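Local coordinates for VWFA domain-containing protein (PDB 3IBS) that is of unknown function but carries a von Willebrand factor type A domain that binds magnesium, probably as part of a membrane-anchored Bat-family protein, at residues A17-N22 / V117-E122. Sequence-based numbering, arbitrary orientation.
With MG (magnesium ion), chain I.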
# COMPACT_ATOMS: atom_id res chain seq x y z
N ALA A 17 -26.94 -3.29 4.82
CA ALA A 17 -26.66 -2.45 3.67
C ALA A 17 -25.15 -2.37 3.57
O ALA A 17 -24.50 -1.73 4.37
CB ALA A 17 -27.29 -1.05 3.86
N LEU A 18 -24.59 -3.09 2.60
CA LEU A 18 -23.15 -3.27 2.53
C LEU A 18 -22.53 -2.40 1.44
O LEU A 18 -22.87 -2.51 0.26
CB LEU A 18 -22.84 -4.75 2.30
CG LEU A 18 -21.38 -5.17 2.04
CD1 LEU A 18 -20.45 -4.79 3.22
CD2 LEU A 18 -21.33 -6.70 1.76
N ASP A 19 -21.58 -1.58 1.84
CA ASP A 19 -20.74 -0.80 0.94
C ASP A 19 -19.88 -1.76 0.12
O ASP A 19 -19.11 -2.54 0.69
CB ASP A 19 -19.83 0.13 1.78
CG ASP A 19 -19.11 1.19 0.95
OD1 ASP A 19 -18.78 0.92 -0.22
OD2 ASP A 19 -18.87 2.32 1.48
N ILE A 20 -20.03 -1.73 -1.21
CA ILE A 20 -19.16 -2.50 -2.11
C ILE A 20 -18.36 -1.59 -3.08
O ILE A 20 -17.91 -2.03 -4.15
CB ILE A 20 -19.93 -3.60 -2.88
CG1 ILE A 20 -20.97 -3.00 -3.87
CG2 ILE A 20 -20.54 -4.62 -1.89
CD1 ILE A 20 -21.42 -3.99 -5.02
N SER A 21 -18.19 -0.32 -2.72
CA SER A 21 -17.32 0.56 -3.51
C SER A 21 -15.85 0.09 -3.44
O SER A 21 -15.50 -0.74 -2.59
CB SER A 21 -17.44 2.01 -3.05
OG SER A 21 -16.91 2.18 -1.75
N ASN A 22 -15.01 0.61 -4.35
CA ASN A 22 -13.60 0.22 -4.49
C ASN A 22 -12.80 0.33 -3.20
O ASN A 22 -11.92 -0.49 -2.95
CB ASN A 22 -12.92 1.06 -5.60
CG ASN A 22 -13.50 0.78 -6.97
OD1 ASN A 22 -13.96 -0.33 -7.23
ND2 ASN A 22 -13.47 1.78 -7.85
N VAL A 117 -25.75 -0.81 8.46
CA VAL A 117 -24.92 -0.26 7.41
C VAL A 117 -23.48 -0.65 7.72
O VAL A 117 -23.00 -0.42 8.84
CB VAL A 117 -25.03 1.30 7.33
CG1 VAL A 117 -24.22 1.87 6.16
CG2 VAL A 117 -26.49 1.73 7.21
N ILE A 118 -22.82 -1.27 6.76
CA ILE A 118 -21.41 -1.64 6.92
C ILE A 118 -20.57 -0.92 5.86
O ILE A 118 -20.71 -1.17 4.66
CB ILE A 118 -21.21 -3.15 6.79
CG1 ILE A 118 -22.14 -3.87 7.79
CG2 ILE A 118 -19.75 -3.50 7.03
CD1 ILE A 118 -22.15 -5.48 7.69
N THR A 119 -19.70 -0.01 6.29
CA THR A 119 -19.08 0.93 5.34
C THR A 119 -17.81 1.56 5.94
O THR A 119 -17.60 1.50 7.14
CB THR A 119 -20.11 2.05 4.94
OG1 THR A 119 -19.55 2.93 3.95
CG2 THR A 119 -20.54 2.87 6.19
N ASP A 120 -16.97 2.16 5.10
CA ASP A 120 -15.93 3.05 5.62
C ASP A 120 -16.45 4.50 5.75
O ASP A 120 -15.72 5.39 6.22
CB ASP A 120 -14.65 2.95 4.78
CG ASP A 120 -14.91 3.20 3.31
OD1 ASP A 120 -15.81 4.02 3.00
OD2 ASP A 120 -14.25 2.55 2.46
N GLY A 121 -17.72 4.73 5.36
CA GLY A 121 -18.37 6.05 5.53
C GLY A 121 -17.67 7.21 4.81
O GLY A 121 -17.87 8.41 5.14
N GLU A 122 -16.89 6.85 3.79
CA GLU A 122 -16.00 7.79 3.14
C GLU A 122 -16.64 8.55 1.98
O GLU A 122 -17.24 7.94 1.09
CB GLU A 122 -14.74 7.08 2.66
CG GLU A 122 -13.77 8.01 1.99
CD GLU A 122 -12.46 7.33 1.63
OE1 GLU A 122 -12.48 6.27 0.96
OE2 GLU A 122 -11.42 7.87 2.01
MG MG I . -15.77 3.89 -1.07
O HOH W 1 -16.85 3.90 0.64
O HOH W 2 -14.75 5.59 -0.47
O HOH W 3 -14.66 3.79 -2.82
O HOH W 4 -17.17 5.06 -2.11
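D19 and T119 meet where two neighbouring parallel strands end, and T119 holds the carboxylate of D19, which in turn faces the ligands of a metal site. The backbone pairing comes first: I118 N donates to A17 O, and D19 N to I118 O, both at 3.0 Å and nearly straight. Apolar contacts are modest. L18 CD1 lies 4.0 Å from I118 CB on the face covered by helix 33-46, while A17 and V117 pack beneath helix 94-102 on the other.

Beyond the last bridge the interactions become polar. With CG of D19 anti to the backbone N (chi1 -168°), its carboxylate extends past the strand end and divides its work. T119 OG1 donates to the anti lone pair of D19 OD2 at 2.6 Å, and this hydroxyl in turn accepts from G121 N in an ST turn. D19 OD1 is gripped twice, by S21 N in an Asx turn and by S21 OG, the latter at 2.7 Å.

Magnesium is bound directly by S21 OG at 2.2 Å, by S23 and by four waters. The D-x-S-x-S run of D19, S21 and S23 after strand 13-19, with D120 on the adjacent loop, marks a metal-ion-dependent adhesion site (MIDAS). Water 1 donates to both D19 OD2 and D120 OD1; D120 OD2 is engaged by S23 and R33. Water 2 donates to E122 OE1.

An alanine in place of D19 would probably leave S21 OG, T119 OG1 and water 1 each short of an acceptor, and the metal's first shell less firmly oriented. D19 is thus a second-shell residue positioning two first-shell ligands, S21 OG and water 1; its charge probably polarises both, while that shared water and the nearby magnesium probably offset its repulsion with D120.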